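Local coordinates for putative Fe-S biosynthesis protein (Lactobacillus salivarius, PDB 2P2E) that is of unknown function but is probably involved in the assembly of iron-sulphur clusters, at residues Val25-Phe30 and Arg50-Ser55; Asp59-Tyr64 and Lys74-Gly79; Asp86-Ile91 and Thr103-Gly108. One frame throughout, in Å; residues are numbered along the deposited sequence.

Contact 1 of 3, residues Val25-Phe30 and Arg50-Ser55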
loop_
_atom_site.group_PDB
_atom_site.type_symbol
_atom_site.label_atom_id
_atom_site.label_comp_id
_atom_site.label_asym_id
_atom_site.label_seq_id
_atom_site.Cartn_x
_atom_site.Cartn_y
_atom_site.Cartn_z
ATOM N N VAL A 25 9.531 4.608 2.350
ATOM C CA VAL A 25 8.961 4.172 1.084
ATOM C C VAL A 25 7.645 3.438 1.364
ATOM O O VAL A 25 7.528 2.698 2.332
ATOM C CB VAL A 25 9.931 3.210 0.342
ATOM C CG1 VAL A 25 9.266 2.621 -0.894
ATOM C CG2 VAL A 25 11.192 3.951 -0.047
ATOM N N LEU A 26 6.649 3.656 0.513
ATOM C CA LEU A 26 5.350 3.017 0.675
ATOM C C LEU A 26 5.153 1.845 -0.265
ATOM O O LEU A 26 5.530 1.899 -1.438
ATOM C CB LEU A 26 4.233 4.027 0.441
ATOM C CG LEU A 26 4.089 5.096 1.516
ATOM C CD1 LEU A 26 3.002 6.056 1.143
ATOM C CD2 LEU A 26 3.769 4.435 2.830
ATOM N N LEU A 27 4.545 0.790 0.259
ATOM C CA LEU A 27 4.286 -0.384 -0.537
ATOM C C LEU A 27 2.830 -0.807 -0.464
ATOM O O LEU A 27 2.225 -0.817 0.609
ATOM C CB LEU A 27 5.145 -1.549 -0.065
ATOM C CG LEU A 27 6.640 -1.330 0.109
ATOM C CD1 LEU A 27 7.237 -2.631 0.614
ATOM C CD2 LEU A 27 7.289 -0.908 -1.197
ATOM N N LEU A 28 2.264 -1.137 -1.616
ATOM C CA LEU A 28 0.908 -1.644 -1.665
ATOM C C LEU A 28 1.191 -3.131 -1.795
ATOM O O LEU A 28 1.431 -3.643 -2.885
ATOM C CB LEU A 28 0.175 -1.132 -2.893
ATOM C CG LEU A 28 -1.243 -1.675 -3.044
ATOM C CD1 LEU A 28 -2.062 -1.447 -1.774
ATOM C CD2 LEU A 28 -1.888 -0.983 -4.213
ATOM N N ASP A 29 1.193 -3.811 -0.660
ATOM C CA ASP A 29 1.504 -5.222 -0.619
ATOM C C ASP A 29 0.330 -6.165 -0.794
ATOM O O ASP A 29 -0.776 -5.902 -0.336
ATOM C CB ASP A 29 2.221 -5.531 0.703
ATOM C CG ASP A 29 2.504 -7.007 0.893
ATOM O OD1 ASP A 29 3.113 -7.615 -0.012
ATOM O OD2 ASP A 29 2.127 -7.556 1.953
ATOM N N PHE A 30 0.585 -7.262 -1.496
ATOM C CA PHE A 30 -0.413 -8.297 -1.675
ATOM C C PHE A 30 0.118 -9.374 -0.730
ATOM O O PHE A 30 1.127 -10.024 -0.999
ATOM C CB PHE A 30 -0.447 -8.802 -3.114
ATOM C CG PHE A 30 -1.651 -9.628 -3.415
ATOM C CD1 PHE A 30 -2.926 -9.087 -3.266
ATOM C CD2 PHE A 30 -1.527 -10.956 -3.797
ATOM C CE1 PHE A 30 -4.064 -9.856 -3.480
ATOM C CE2 PHE A 30 -2.656 -11.737 -4.016
ATOM C CZ PHE A 30 -3.928 -11.182 -3.856
ATOM N N ARG A 50 -2.690 -4.474 1.632
ATOM C CA ARG A 50 -2.358 -3.750 2.843
ATOM C C ARG A 50 -1.197 -2.816 2.535
ATOM O O ARG A 50 -0.450 -3.042 1.586
ATOM C CB ARG A 50 -1.968 -4.721 3.950
ATOM C CG ARG A 50 -0.749 -5.519 3.614
ATOM C CD ARG A 50 -0.239 -6.299 4.799
ATOM N NE ARG A 50 0.879 -7.143 4.405
ATOM C CZ ARG A 50 1.656 -7.793 5.257
ATOM N NH1 ARG A 50 1.442 -7.699 6.562
ATOM N NH2 ARG A 50 2.654 -8.536 4.806
ATOM N N ILE A 51 -1.051 -1.760 3.323
ATOM C CA ILE A 51 0.041 -0.818 3.117
ATOM C C ILE A 51 1.206 -1.092 4.040
ATOM O O ILE A 51 1.038 -1.191 5.251
ATOM C CB ILE A 51 -0.384 0.632 3.367
ATOM C CG1 ILE A 51 -1.617 0.953 2.539
ATOM C CG2 ILE A 51 0.745 1.575 2.998
ATOM C CD1 ILE A 51 -1.456 0.616 1.105
ATOM N N LEU A 52 2.390 -1.206 3.459
ATOM C CA LEU A 52 3.594 -1.445 4.234
ATOM C C LEU A 52 4.503 -0.249 4.082
ATOM O O LEU A 52 4.593 0.333 3.002
ATOM C CB LEU A 52 4.339 -2.672 3.713
ATOM C CG LEU A 52 3.914 -4.086 4.088
ATOM C CD1 LEU A 52 2.402 -4.213 4.059
ATOM C CD2 LEU A 52 4.568 -5.057 3.115
ATOM N N VAL A 53 5.168 0.129 5.164
ATOM C CA VAL A 53 6.113 1.222 5.103
ATOM C C VAL A 53 7.445 0.658 5.567
ATOM O O VAL A 53 7.562 0.056 6.638
ATOM C CB VAL A 53 5.669 2.423 5.964
ATOM C CG1 VAL A 53 5.167 1.947 7.277
ATOM C CG2 VAL A 53 6.833 3.392 6.163
ATOM N N VAL A 54 8.437 0.836 4.705
ATOM C CA VAL A 54 9.785 0.365 4.932
ATOM C C VAL A 54 10.729 1.535 4.781
ATOM O O VAL A 54 10.298 2.651 4.508
ATOM C CB VAL A 54 10.174 -0.670 3.879
ATOM C CG1 VAL A 54 9.268 -1.871 3.968
ATOM C CG2 VAL A 54 10.084 -0.040 2.507
ATOM N N SER A 55 12.022 1.261 4.950
ATOM C CA SER A 55 13.065 2.268 4.801
ATOM C C SER A 55 13.780 1.989 3.490
ATOM O O SER A 55 13.749 0.870 2.975
ATOM C CB SER A 55 14.066 2.190 5.951
ATOM O OG SER A 55 13.431 2.361 7.202
#
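The guanidinium of Arg50 meets the carboxylate of Asp29 at its edge, with Asp29 OD2 lying in the guanidinium plane, while CG of Leu52 sits above one face, offset toward the rim. The grip is side-on: Arg50 NE to Asp29 OD2 is 2.8 Å, on the lone pair anti to the other oxygen, and Arg50 NH2 reaches the same oxygen at 3.1 Å. The two side chains run side by side and their planar ends are turned 43° against each other. CG of Arg50 is wedged between its backbone N and carbonyl carbon (chi1 62°), and from there the chain is extended to NE. The other carboxylate oxygen, Asp29 OD1, bonds to Tyr64 OH, and Arg50 NH1 to the carbonyl of Val42, so both charged groups of this buried pair have further polar partners.

Leu52 also brings CD2 to 3.4 Å from Asp29 CB, packing against the aliphatic root of the acid. Leu27 continues the same face, its CB 4.0 Å from Leu52 CB and its CD1 touching Val54 CG1. On the other face, Leu28 CD1 meets Ile51 CD1 at 3.6 Å, and Leu26 CD2 lies near Ile51 CG2 and Val53 CB.

Six backbone bonds join the antiparallel strands through the hydrogen-bonded pairs Val25-Val54, Leu27-Leu52 and Asp29-Arg50; Leu27 N to Leu52 O is 2.8 Å. Their directions differ by 147°, a marked twist.

The two strands are neighbours in the mixed sheet, each with another strand on its other edge. Strand 75-77 bonds through Tyr76 to the edge of 25-30 turned away from 50-55, and strand 108-118 takes the far edge of 50-55 through Ser115 and Gln117, while helix 9-19 touches the Leu26 and Val53 face through Thr19 and Tyr18.

Contact 2 of 3, residues Asp59-Tyr64 and Lys74-Gly79; sequences DYKKDY and KFYYKG
Tyr60 directs the edge of its ring at the face of Tyr76 in an edge-to-face aromatic pair, CE1 standing over the centre of the Tyr76 ring. The centroids are 5.6 Å apart and the planes are inclined at 62°. Lys61, its chain bent at chi2 and chi3, brings NZ to 3.7 Å from Tyr76 CE1, an oblique approach to the ring.

The second aromatic contact is CH-pi. Lys78 runs alongside Tyr64 in the same direction, its CG over one face of the ring, toward the rim, 4.0 Å from the centroid. Tyr77 CA comes up to the edge of that ring, and nearer the backbone, Tyr64 CB packs on Tyr76 CB at 3.8 Å.

The backbones approach through CA-H...O contacts: Lys78 CA to Asp63 O at 3.4 Å, nearly straight at 162°, and Tyr64 CA to Tyr77 O at the same distance but more bent. The turn of 59-64 is closed from within by Tyr64 N to Tyr60 O.

No conventional hydrogen bond crosses between the segments, so the loop rests on strand 75-77 and the residue that follows it by ring and aliphatic packing. The polar ends have partners elsewhere: Tyr64 OH has Asp29, Asp63 the backbone N of Ala36, and Lys78 NZ several, among them the carbonyl of Phe30 and the carboxylate of Asp32. The lysine's charge is probably balanced by Asp32, beyond the ring that its CG covers.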
loop_
_atom_site.group_PDB
_atom_site.type_symbol
_atom_site.label_atom_id
_atom_site.label_comp_id
_atom_site.label_asym_id
_atom_site.label_seq_id
_atom_site.Cartn_x
_atom_site.Cartn_y
_atom_site.Cartn_z
ATOM N N ASP A 59 15.441 -4.448 1.559
ATOM C CA ASP A 59 15.317 -4.952 0.198
ATOM C C ASP A 59 13.882 -5.185 -0.256
ATOM O O ASP A 59 13.353 -6.288 -0.157
ATOM C CB ASP A 59 16.119 -6.238 0.043
ATOM C CG ASP A 59 16.005 -6.824 -1.348
ATOM O OD1 ASP A 59 16.137 -6.055 -2.336
ATOM O OD2 ASP A 59 15.788 -8.054 -1.451
ATOM N N TYR A 60 13.274 -4.128 -0.774
ATOM C CA TYR A 60 11.907 -4.164 -1.245
ATOM C C TYR A 60 11.918 -4.023 -2.749
ATOM O O TYR A 60 10.928 -4.278 -3.415
ATOM C CB TYR A 60 11.143 -2.992 -0.642
ATOM C CG TYR A 60 11.656 -1.650 -1.110
ATOM C CD1 TYR A 60 11.167 -1.066 -2.272
ATOM C CD2 TYR A 60 12.660 -0.984 -0.412
ATOM C CE1 TYR A 60 11.661 0.157 -2.734
ATOM C CE2 TYR A 60 13.170 0.238 -0.866
ATOM C CZ TYR A 60 12.665 0.806 -2.031
ATOM O OH TYR A 60 13.160 2.014 -2.502
ATOM N N LYS A 61 13.043 -3.585 -3.283
ATOM C CA LYS A 61 13.161 -3.383 -4.720
ATOM C C LYS A 61 12.931 -4.628 -5.574
ATOM O O LYS A 61 12.042 -4.651 -6.421
ATOM C CB LYS A 61 14.538 -2.799 -5.048
ATOM C CG LYS A 61 14.789 -1.422 -4.473
ATOM C CD LYS A 61 13.814 -0.382 -5.046
ATOM C CE LYS A 61 13.936 -0.232 -6.573
ATOM N NZ LYS A 61 12.962 0.768 -7.157
ATOM N N LYS A 62 13.741 -5.656 -5.361
ATOM C CA LYS A 62 13.630 -6.874 -6.146
ATOM C C LYS A 62 12.197 -7.377 -6.282
ATOM O O LYS A 62 11.767 -7.754 -7.377
ATOM C CB LYS A 62 14.513 -7.963 -5.546
ATOM C CG LYS A 62 14.492 -9.284 -6.309
ATOM C CD LYS A 62 15.668 -10.184 -5.893
ATOM C CE LYS A 62 15.538 -11.617 -6.420
ATOM N NZ LYS A 62 14.436 -12.373 -5.737
ATOM N N ASP A 63 11.456 -7.358 -5.176
ATOM C CA ASP A 63 10.075 -7.826 -5.171
ATOM C C ASP A 63 9.062 -6.758 -5.586
ATOM O O ASP A 63 8.308 -6.951 -6.528
ATOM C CB ASP A 63 9.731 -8.374 -3.783
ATOM C CG ASP A 63 10.668 -9.492 -3.354
ATOM O OD1 ASP A 63 10.806 -10.463 -4.127
ATOM O OD2 ASP A 63 11.266 -9.402 -2.253
ATOM N N TYR A 64 9.031 -5.643 -4.871
ATOM C CA TYR A 64 8.117 -4.552 -5.195
ATOM C C TYR A 64 8.786 -3.812 -6.329
ATOM O O TYR A 64 9.312 -2.721 -6.158
ATOM C CB TYR A 64 7.955 -3.676 -3.969
ATOM C CG TYR A 64 7.366 -4.471 -2.852
ATOM C CD1 TYR A 64 5.993 -4.605 -2.738
ATOM C CD2 TYR A 64 8.176 -5.209 -1.990
ATOM C CE1 TYR A 64 5.428 -5.455 -1.801
ATOM C CE2 TYR A 64 7.621 -6.070 -1.046
ATOM C CZ TYR A 64 6.238 -6.186 -0.965
ATOM O OH TYR A 64 5.651 -7.039 -0.069
ATOM N N LYS A 74 5.186 7.987 -4.365
ATOM C CA LYS A 74 5.124 6.691 -5.013
ATOM C C LYS A 74 4.690 5.552 -4.114
ATOM O O LYS A 74 4.844 5.605 -2.904
ATOM C CB LYS A 74 6.484 6.349 -5.610
ATOM C CG LYS A 74 6.748 7.002 -6.938
ATOM C CD LYS A 74 8.156 6.702 -7.421
ATOM C CE LYS A 74 8.384 7.244 -8.820
ATOM N NZ LYS A 74 8.131 8.712 -8.888
ATOM N N PHE A 75 4.154 4.519 -4.748
ATOM C CA PHE A 75 3.703 3.292 -4.102
ATOM C C PHE A 75 4.353 2.168 -4.879
ATOM O O PHE A 75 4.159 2.072 -6.087
ATOM C CB PHE A 75 2.198 3.129 -4.241
ATOM C CG PHE A 75 1.408 3.791 -3.166
ATOM C CD1 PHE A 75 1.307 3.209 -1.909
ATOM C CD2 PHE A 75 0.715 4.974 -3.420
ATOM C CE1 PHE A 75 0.518 3.800 -0.912
ATOM C CE2 PHE A 75 -0.074 5.573 -2.431
ATOM C CZ PHE A 75 -0.175 4.987 -1.183
ATOM N N TYR A 76 5.125 1.324 -4.212
ATOM C CA TYR A 76 5.757 0.218 -4.910
ATOM C C TYR A 76 4.922 -1.022 -4.700
ATOM O O TYR A 76 4.259 -1.153 -3.681
ATOM C CB TYR A 76 7.176 0.016 -4.387
ATOM C CG TYR A 76 8.086 1.114 -4.848
ATOM C CD1 TYR A 76 8.768 1.015 -6.049
ATOM C CD2 TYR A 76 8.208 2.291 -4.118
ATOM C CE1 TYR A 76 9.549 2.056 -6.516
ATOM C CE2 TYR A 76 8.989 3.345 -4.576
ATOM C CZ TYR A 76 9.656 3.218 -5.775
ATOM O OH TYR A 76 10.441 4.254 -6.223
ATOM N N TYR A 77 4.934 -1.925 -5.670
ATOM C CA TYR A 77 4.161 -3.151 -5.551
ATOM C C TYR A 77 4.763 -4.285 -6.364
ATOM O O TYR A 77 5.521 -4.060 -7.312
ATOM C CB TYR A 77 2.714 -2.916 -5.991
ATOM C CG TYR A 77 2.555 -2.652 -7.460
ATOM C CD1 TYR A 77 2.083 -3.641 -8.321
ATOM C CD2 TYR A 77 2.869 -1.409 -7.993
ATOM C CE1 TYR A 77 1.924 -3.396 -9.681
ATOM C CE2 TYR A 77 2.720 -1.153 -9.352
ATOM C CZ TYR A 77 2.244 -2.148 -10.186
ATOM O OH TYR A 77 2.091 -1.877 -11.516
ATOM N N LYS A 78 4.419 -5.508 -5.981
ATOM C CA LYS A 78 4.922 -6.676 -6.675
ATOM C C LYS A 78 4.240 -6.722 -8.027
ATOM O O LYS A 78 3.014 -6.701 -8.114
ATOM C CB LYS A 78 4.629 -7.931 -5.860
ATOM C CG LYS A 78 5.352 -7.929 -4.527
ATOM C CD LYS A 78 5.060 -9.156 -3.692
ATOM C CE LYS A 78 3.676 -9.116 -3.093
ATOM N NZ LYS A 78 3.536 -10.122 -2.002
ATOM N N GLY A 79 5.044 -6.755 -9.082
ATOM C CA GLY A 79 4.499 -6.784 -10.424
ATOM C C GLY A 79 3.245 -7.615 -10.590
ATOM O O GLY A 79 2.183 -7.081 -10.881
#

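Contact 3 of 3, residues Asp86-Ile91 and Thr103-Gly108; sequences DDNMKI and TGDNSG
Asp86 reaches across to the turn at 105-107, where its OD2 takes the backbone N of Asn106 at 3.0 Å and the hydroxyl of Ser107, Ser107 OG also at 3.0 Å. These two donors come from opposite faces of the carboxylate plane, and Ser107 N adds a weak bond to the same oxygen. A second side-chain bond runs from Asn88 ND2 to Asp105 OD2, 2.7 Å. CG of Asn88 stands anti to its backbone N (chi1 -159°), and the amide beyond it meets Asp105; the oxygen lies close to the amide plane, although the nitrogen stands 35° out of the carboxylate plane, on its syn side.

Backbone bonds join the hairpin strands. Lys90 and Thr103 form a hydrogen-bonded antiparallel pair, with Lys90 N to Thr103 O at 2.7 Å, and Asp105 N continues the pairing to Asn88 O. Gly104 faces selenomethionine Met89, their CA atoms 4.1 Å apart. A water links Thr103 OG1, 3.1 Å away, with Lys90 O, the latter weakly.

Nearly all of this is polar. Gly104 and Gly108 bond to each other through both backbone N-H groups, closing the turn, and Asp86 holds it through Asn106 N and the Ser107 hydroxyl. Donors on opposite faces of the carboxylate plane should stabilise the negative charge and limit its rotation.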
loop_
_atom_site.group_PDB
_atom_site.type_symbol
_atom_site.label_atom_id
_atom_site.label_comp_id
_atom_site.label_asym_id
_atom_site.label_seq_id
_atom_site.Cartn_x
_atom_site.Cartn_y
_atom_site.Cartn_z
ATOM N N ASP A 86 -6.645 -2.213 -10.166
ATOM C CA ASP A 86 -7.415 -1.438 -11.132
ATOM C C ASP A 86 -6.470 -0.352 -11.655
ATOM O O ASP A 86 -5.529 0.044 -10.961
ATOM C CB ASP A 86 -8.581 -0.786 -10.407
ATOM C CG ASP A 86 -9.815 -0.733 -11.232
ATOM O OD1 ASP A 86 -9.773 -0.058 -12.284
ATOM O OD2 ASP A 86 -10.821 -1.362 -10.821
ATOM N N ASP A 87 -6.715 0.142 -12.862
ATOM C CA ASP A 87 -5.852 1.178 -13.427
ATOM C C ASP A 87 -5.952 2.503 -12.682
ATOM O O ASP A 87 -4.973 3.232 -12.542
ATOM C CB ASP A 87 -6.184 1.386 -14.903
ATOM C CG ASP A 87 -5.800 0.194 -15.749
ATOM O OD1 ASP A 87 -4.588 -0.124 -15.826
ATOM O OD2 ASP A 87 -6.703 -0.435 -16.335
ATOM N N ASN A 88 -7.143 2.808 -12.198
ATOM C CA ASN A 88 -7.342 4.038 -11.472
ATOM C C ASN A 88 -7.982 3.690 -10.152
ATOM O O ASN A 88 -9.170 3.383 -10.098
ATOM C CB ASN A 88 -8.255 4.961 -12.259
ATOM C CG ASN A 88 -8.116 6.404 -11.836
ATOM O OD1 ASN A 88 -7.016 6.961 -11.844
ATOM N ND2 ASN A 88 -9.229 7.023 -11.465
HETATM N N MSE A 89 -7.200 3.736 -9.087
HETATM C CA MSE A 89 -7.729 3.391 -7.788
HETATM C C MSE A 89 -7.791 4.554 -6.839
HETATM O O MSE A 89 -7.293 5.633 -7.124
HETATM C CB MSE A 89 -6.892 2.295 -7.175
HETATM C CG MSE A 89 -6.867 1.052 -8.001
HETATM SE SE MSE A 89 -5.581 -0.174 -7.275
HETATM C CE MSE A 89 -3.983 0.562 -8.071
ATOM N N LYS A 90 -8.384 4.313 -5.683
ATOM C CA LYS A 90 -8.532 5.357 -4.698
ATOM C C LYS A 90 -8.381 4.852 -3.279
ATOM O O LYS A 90 -8.825 3.760 -2.939
ATOM C CB LYS A 90 -9.903 5.999 -4.869
ATOM C CG LYS A 90 -10.198 7.189 -3.981
ATOM C CD LYS A 90 -11.550 7.771 -4.379
ATOM C CE LYS A 90 -11.848 9.085 -3.686
ATOM N NZ LYS A 90 -13.145 9.692 -4.149
ATOM N N ILE A 91 -7.733 5.668 -2.462
ATOM C CA ILE A 91 -7.535 5.376 -1.057
ATOM C C ILE A 91 -8.262 6.479 -0.314
ATOM O O ILE A 91 -7.959 7.655 -0.483
ATOM C CB ILE A 91 -6.053 5.399 -0.691
ATOM C CG1 ILE A 91 -5.339 4.263 -1.428
ATOM C CG2 ILE A 91 -5.880 5.297 0.824
ATOM C CD1 ILE A 91 -3.856 4.210 -1.191
ATOM N N THR A 103 -10.421 1.421 -3.224
ATOM C CA THR A 103 -11.409 1.126 -4.251
ATOM C C THR A 103 -10.859 1.374 -5.652
ATOM O O THR A 103 -9.918 2.137 -5.824
ATOM C CB THR A 103 -12.696 1.970 -4.069
ATOM O OG1 THR A 103 -12.370 3.363 -4.110
ATOM C CG2 THR A 103 -13.376 1.632 -2.741
ATOM N N GLY A 104 -11.446 0.713 -6.647
ATOM C CA GLY A 104 -11.009 0.889 -8.021
ATOM C C GLY A 104 -12.155 1.335 -8.917
ATOM O O GLY A 104 -13.314 1.003 -8.664
ATOM N N ASP A 105 -11.844 2.089 -9.967
ATOM C CA ASP A 105 -12.876 2.580 -10.886
ATOM C C ASP A 105 -13.704 1.517 -11.594
ATOM O O ASP A 105 -14.841 1.776 -11.997
ATOM C CB ASP A 105 -12.265 3.450 -11.978
ATOM C CG ASP A 105 -11.845 4.791 -11.479
ATOM O OD1 ASP A 105 -12.058 5.085 -10.279
ATOM O OD2 ASP A 105 -11.300 5.554 -12.304
ATOM N N ASN A 106 -13.135 0.331 -11.756
ATOM C CA ASN A 106 -13.819 -0.733 -12.468
ATOM C C ASN A 106 -14.154 -1.943 -11.602
ATOM O O ASN A 106 -14.980 -2.760 -11.988
ATOM C CB ASN A 106 -12.940 -1.145 -13.648
ATOM C CG ASN A 106 -12.492 0.059 -14.477
ATOM O OD1 ASN A 106 -11.333 0.148 -14.917
ATOM N ND2 ASN A 106 -13.416 0.996 -14.697
ATOM N N SER A 107 -13.531 -2.047 -10.434
ATOM C CA SER A 107 -13.760 -3.185 -9.548
ATOM C C SER A 107 -14.569 -2.823 -8.308
ATOM O O SER A 107 -15.124 -3.699 -7.640
ATOM C CB SER A 107 -12.412 -3.774 -9.106
ATOM O OG SER A 107 -11.608 -4.141 -10.220
ATOM N N GLY A 108 -14.642 -1.534 -8.005
ATOM C CA GLY A 108 -15.364 -1.109 -6.824
ATOM C C GLY A 108 -14.439 -1.329 -5.646
ATOM O O GLY A 108 -13.226 -1.142 -5.769
HETATM O O HOH W 1 -11.148 4.616 -1.501
#

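In the fold
Contact 1 lies in the interior of the fold: every touching residue is buried, about 5 Å separates its centre from that of the chain, and leucine and valine dominate apart from one buried ion pair. Contact 2 lies on its flank; its strand 75-77 is the sheet neighbour of contact 1's strand 24-30, and the two touch directly, Leu27 CD2 to Tyr76 CB at 3.3 Å; it exchanges sheet bonds for aromatic packing. Contact 3, about 18 Å from contact 1 between centres, belongs to a more exposed hairpin in the same sheet, where backbone pairing is joined by carboxylates that take amide and hydroxyl donors. It meets contact 2 through Phe75 CZ and Ile91 CD1, an apolar touch, while contacts 1 and 3 do not meet.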